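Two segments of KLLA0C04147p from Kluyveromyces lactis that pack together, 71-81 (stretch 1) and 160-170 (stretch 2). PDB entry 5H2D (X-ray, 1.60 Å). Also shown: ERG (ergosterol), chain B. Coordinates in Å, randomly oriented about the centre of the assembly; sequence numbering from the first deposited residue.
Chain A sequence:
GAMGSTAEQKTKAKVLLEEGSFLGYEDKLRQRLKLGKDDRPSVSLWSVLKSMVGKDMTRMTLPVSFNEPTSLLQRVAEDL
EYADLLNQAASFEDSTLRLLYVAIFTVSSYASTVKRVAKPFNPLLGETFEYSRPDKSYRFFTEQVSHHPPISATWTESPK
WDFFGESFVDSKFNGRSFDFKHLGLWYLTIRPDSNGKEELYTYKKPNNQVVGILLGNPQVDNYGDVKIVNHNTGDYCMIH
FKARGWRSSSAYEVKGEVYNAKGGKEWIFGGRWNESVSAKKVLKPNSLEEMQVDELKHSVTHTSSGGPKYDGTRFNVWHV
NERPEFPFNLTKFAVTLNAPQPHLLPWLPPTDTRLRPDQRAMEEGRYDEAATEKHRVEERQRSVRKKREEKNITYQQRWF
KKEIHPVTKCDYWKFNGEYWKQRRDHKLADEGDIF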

# COMPACT_ATOMS: atom_id res chain seq x y z
N SER A 71 6.29 5.69 -7.44
CA SER A 71 4.94 6.09 -7.82
C SER A 71 3.98 5.90 -6.64
O SER A 71 4.21 5.06 -5.77
CB SER A 71 4.46 5.24 -9.01
OG SER A 71 3.15 5.59 -9.43
N LEU A 72 2.90 6.68 -6.62
CA LEU A 72 1.81 6.34 -5.71
C LEU A 72 1.41 4.87 -5.86
O LEU A 72 1.09 4.19 -4.87
CB LEU A 72 0.61 7.26 -5.93
CG LEU A 72 0.04 7.99 -4.70
CD1 LEU A 72 -0.51 7.01 -3.70
CD2 LEU A 72 1.11 8.88 -4.07
N LEU A 73 1.46 4.33 -7.09
CA LEU A 73 1.13 2.93 -7.31
C LEU A 73 2.05 2.00 -6.54
O LEU A 73 1.62 0.93 -6.09
CB LEU A 73 1.22 2.59 -8.81
CG LEU A 73 0.34 3.38 -9.76
CD1 LEU A 73 0.46 2.85 -11.20
CD2 LEU A 73 -1.10 3.33 -9.29
N GLN A 74 3.31 2.38 -6.39
CA GLN A 74 4.28 1.57 -5.68
C GLN A 74 4.22 1.81 -4.17
O GLN A 74 4.41 0.86 -3.40
CB GLN A 74 5.67 1.85 -6.24
CG GLN A 74 5.79 1.35 -7.70
CD GLN A 74 6.97 1.92 -8.43
OE1 GLN A 74 7.37 3.05 -8.20
NE2 GLN A 74 7.54 1.13 -9.35
N ARG A 75 3.91 3.03 -3.73
CA ARG A 75 3.70 3.23 -2.29
C ARG A 75 2.57 2.37 -1.78
O ARG A 75 2.63 1.86 -0.65
CB ARG A 75 3.41 4.70 -1.99
CG ARG A 75 4.56 5.64 -2.27
CD ARG A 75 5.86 5.22 -1.58
NE ARG A 75 5.77 5.33 -0.12
CZ ARG A 75 6.10 6.42 0.57
NH1 ARG A 75 6.58 7.50 -0.06
NH2 ARG A 75 5.98 6.41 1.89
N VAL A 76 1.51 2.20 -2.58
CA VAL A 76 0.41 1.34 -2.16
C VAL A 76 0.85 -0.12 -2.10
O VAL A 76 0.40 -0.88 -1.23
CB VAL A 76 -0.80 1.53 -3.10
CG1 VAL A 76 -1.86 0.50 -2.81
CG2 VAL A 76 -1.36 2.96 -2.93
N ALA A 77 1.77 -0.54 -2.98
CA ALA A 77 2.30 -1.90 -2.89
C ALA A 77 3.10 -2.13 -1.61
O ALA A 77 3.27 -3.28 -1.20
CB ALA A 77 3.18 -2.20 -4.11
N GLU A 78 3.60 -1.06 -0.96
CA GLU A 78 4.28 -1.25 0.31
C GLU A 78 3.34 -1.74 1.42
O GLU A 78 3.83 -2.10 2.49
CB GLU A 78 4.99 0.05 0.71
CG GLU A 78 6.13 0.40 -0.27
CD GLU A 78 6.96 1.62 0.13
OE1 GLU A 78 7.50 1.66 1.26
OE2 GLU A 78 7.11 2.54 -0.71
N ASP A 79 2.03 -1.77 1.18
CA ASP A 79 1.11 -2.48 2.07
C ASP A 79 1.56 -3.91 2.29
O ASP A 79 1.26 -4.52 3.33
CB ASP A 79 -0.31 -2.55 1.51
CG ASP A 79 -1.08 -1.25 1.55
OD1 ASP A 79 -0.67 -0.29 2.24
OD2 ASP A 79 -2.12 -1.22 0.85
N LEU A 80 2.27 -4.47 1.32
CA LEU A 80 2.58 -5.90 1.30
C LEU A 80 3.91 -6.24 1.95
O LEU A 80 4.29 -7.42 1.94
CB LEU A 80 2.58 -6.40 -0.15
CG LEU A 80 1.26 -6.17 -0.88
CD1 LEU A 80 1.34 -6.74 -2.28
CD2 LEU A 80 0.10 -6.78 -0.08
N GLU A 81 4.63 -5.26 2.52
CA GLU A 81 5.98 -5.53 2.99
C GLU A 81 6.00 -6.69 3.99
O GLU A 81 6.91 -7.53 3.96
CB GLU A 81 6.60 -4.28 3.62
CG GLU A 81 8.02 -4.52 4.12
CD GLU A 81 8.71 -3.23 4.58
OE1 GLU A 81 8.13 -2.13 4.44
OE2 GLU A 81 9.85 -3.32 5.09
N LYS A 160 -3.69 -18.21 0.08
CA LYS A 160 -4.44 -18.17 1.32
C LYS A 160 -5.16 -16.84 1.58
O LYS A 160 -5.91 -16.74 2.54
CB LYS A 160 -3.52 -18.47 2.51
CG LYS A 160 -2.79 -19.81 2.40
CD LYS A 160 -2.11 -20.17 3.71
CE LYS A 160 -1.36 -21.50 3.58
NZ LYS A 160 -1.51 -22.34 4.80
N TRP A 161 -4.94 -15.82 0.75
CA TRP A 161 -5.54 -14.52 1.02
C TRP A 161 -5.53 -13.67 -0.24
O TRP A 161 -4.66 -13.83 -1.10
CB TRP A 161 -4.80 -13.78 2.15
CG TRP A 161 -3.31 -13.65 1.93
CD1 TRP A 161 -2.34 -14.49 2.39
CD2 TRP A 161 -2.62 -12.62 1.19
NE1 TRP A 161 -1.09 -14.06 1.99
CE2 TRP A 161 -1.24 -12.92 1.25
CE3 TRP A 161 -3.05 -11.49 0.49
CZ2 TRP A 161 -0.28 -12.11 0.63
CZ3 TRP A 161 -2.09 -10.69 -0.12
CH2 TRP A 161 -0.72 -11.01 -0.06
N ASP A 162 -6.52 -12.79 -0.34
CA ASP A 162 -6.55 -11.74 -1.34
C ASP A 162 -6.60 -10.40 -0.63
O ASP A 162 -6.96 -10.30 0.54
CB ASP A 162 -7.77 -11.86 -2.26
CG ASP A 162 -7.89 -13.22 -2.90
OD1 ASP A 162 -6.85 -13.78 -3.33
OD2 ASP A 162 -9.03 -13.74 -2.95
N PHE A 163 -6.23 -9.34 -1.35
CA PHE A 163 -6.21 -7.99 -0.78
C PHE A 163 -6.42 -7.00 -1.91
O PHE A 163 -5.60 -6.93 -2.83
CB PHE A 163 -4.90 -7.71 -0.05
CG PHE A 163 -4.84 -6.36 0.63
CD1 PHE A 163 -5.88 -5.93 1.46
CD2 PHE A 163 -3.72 -5.56 0.51
CE1 PHE A 163 -5.81 -4.69 2.12
CE2 PHE A 163 -3.64 -4.34 1.17
CZ PHE A 163 -4.69 -3.90 1.96
N PHE A 164 -7.49 -6.21 -1.84
CA PHE A 164 -7.73 -5.24 -2.90
C PHE A 164 -8.43 -4.02 -2.33
O PHE A 164 -9.04 -4.07 -1.25
CB PHE A 164 -8.54 -5.85 -4.06
CG PHE A 164 -9.96 -6.26 -3.70
CD1 PHE A 164 -11.00 -5.35 -3.77
CD2 PHE A 164 -10.24 -7.58 -3.37
CE1 PHE A 164 -12.32 -5.75 -3.47
CE2 PHE A 164 -11.56 -7.98 -3.08
CZ PHE A 164 -12.58 -7.06 -3.13
N GLY A 165 -8.31 -2.91 -3.03
CA GLY A 165 -9.02 -1.73 -2.59
C GLY A 165 -8.71 -0.54 -3.46
O GLY A 165 -8.04 -0.64 -4.49
N GLU A 166 -9.25 0.60 -3.03
CA GLU A 166 -9.15 1.85 -3.77
C GLU A 166 -8.25 2.81 -3.00
O GLU A 166 -8.50 3.08 -1.82
CB GLU A 166 -10.53 2.49 -3.95
CG GLU A 166 -10.53 3.83 -4.67
CD GLU A 166 -11.92 4.47 -4.71
OE1 GLU A 166 -12.43 4.73 -5.81
OE2 GLU A 166 -12.50 4.70 -3.63
N SER A 167 -7.21 3.32 -3.66
CA SER A 167 -6.38 4.37 -3.09
C SER A 167 -6.88 5.72 -3.60
O SER A 167 -6.73 6.05 -4.78
CB SER A 167 -4.92 4.16 -3.46
OG SER A 167 -4.15 5.20 -2.89
N PHE A 168 -7.48 6.50 -2.70
CA PHE A 168 -8.06 7.79 -3.01
C PHE A 168 -7.53 8.71 -1.92
O PHE A 168 -8.11 8.79 -0.83
CB PHE A 168 -9.59 7.69 -3.02
CG PHE A 168 -10.31 8.94 -3.45
CD1 PHE A 168 -9.65 10.16 -3.56
CD2 PHE A 168 -11.66 8.90 -3.72
CE1 PHE A 168 -10.34 11.30 -3.94
CE2 PHE A 168 -12.35 10.03 -4.11
CZ PHE A 168 -11.69 11.24 -4.21
N VAL A 169 -6.39 9.35 -2.18
CA VAL A 169 -5.71 10.18 -1.19
C VAL A 169 -6.14 11.62 -1.39
O VAL A 169 -5.92 12.20 -2.47
CB VAL A 169 -4.19 10.04 -1.28
CG1 VAL A 169 -3.51 10.91 -0.24
CG2 VAL A 169 -3.77 8.57 -1.11
N ASP A 170 -6.76 12.20 -0.36
CA ASP A 170 -7.23 13.58 -0.36
C ASP A 170 -6.32 14.37 0.57
O ASP A 170 -6.28 14.09 1.77
CB ASP A 170 -8.68 13.62 0.11
CG ASP A 170 -9.43 14.84 -0.35
OD1 ASP A 170 -9.11 15.39 -1.43
OD2 ASP A 170 -10.38 15.23 0.36
C1 ERG B . 0.49 5.80 3.44
C2 ERG B . 0.23 4.30 3.28
C3 ERG B . -0.85 4.14 2.25
C4 ERG B . -0.41 4.74 0.92
C5 ERG B . 0.04 6.10 1.05
C6 ERG B . -0.15 6.97 -0.01
C7 ERG B . 0.32 8.30 0.01
C8 ERG B . 1.03 8.79 1.10
C9 ERG B . 1.06 8.00 2.29
C10 ERG B . 0.90 6.47 2.12
C11 ERG B . 2.25 8.37 3.28
C12 ERG B . 2.53 9.87 3.35
C13 ERG B . 2.75 10.39 1.92
C14 ERG B . 1.40 10.19 1.20
C15 ERG B . 1.61 10.95 -0.09
C16 ERG B . 2.45 12.19 0.34
C17 ERG B . 2.84 11.91 1.82
C18 ERG B . 3.95 9.70 1.21
C19 ERG B . 2.28 5.91 1.67
C20 ERG B . 4.20 12.59 2.12
C21 ERG B . 4.74 12.33 3.52
C22 ERG B . 3.96 14.09 1.96
C23 ERG B . 4.63 14.85 0.85
C24 ERG B . 4.35 16.34 0.69
C25 ERG B . 5.67 17.05 0.36
C26 ERG B . 6.63 16.84 1.53
C27 ERG B . 5.49 18.56 0.16
C28 ERG B . 3.34 16.47 -0.44
O1 ERG B . -1.19 2.71 2.08

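A short helix beginning at Leu72, with a 3-10 segment later in stretch 1, lies across a strand that begins at Trp161. The helix and strand axes come within 10.4 Å, and their N-to-C directions differ by 126°, so the chains run obliquely opposed. Val76 sits over Ser167, and Leu80 lies nearest Phe163 further along. No hydrogen bond joins the stretches. Side chains alone make the contact, which buries 254 Å² in all.

Phe163 contributes the most, 53 Å². Its CA-to-CB bond points toward stretch 1, and its ring meets two different neighbours. Asp79 OD2 lies near the ring plane, 3.5 Å from Phe163 CE2. The ring edge carries slight positive charge, so a carboxylate oxygen is well placed there. Leu80 CD2 approaches the same ring obliquely, 4.1 Å from Phe163 CD2.

Leu80 covers 42 Å². Its CB points sideways, but the m, t rotamer brings the end of the side chain nearer the strand. Leu80 CD2 also reaches Trp161 CH2 at 4.3 Å. One methyl thus touches two aromatic rings, and both contacts are apolar. Trp161 and Phe163 can share it because alternate strand residues face the same way.

Ser167 continues this alternation and covers 39 Å². Ser167 OG lies 3.6 Å from Val76 CG2 and 4.1 Å from Leu72 CD1. These are van der Waals contacts, since neither methyl can hydrogen bond. Leu72 CD1 also meets Val169 CG2 at 4.4 Å, an apolar pair.

Within stretch 1, Ser71 caps the helix: Leu73 N donates to Ser71 OG at 3.1 Å. Arg75 NE and Glu78 OE2 form a salt bridge at 3.2 Å. Ergosterol also touches residues that meet the strand: Asp79 OD1 is 3.0 Å from ERG O1, and Leu72 CD1 is 3.7 Å from ERG C6.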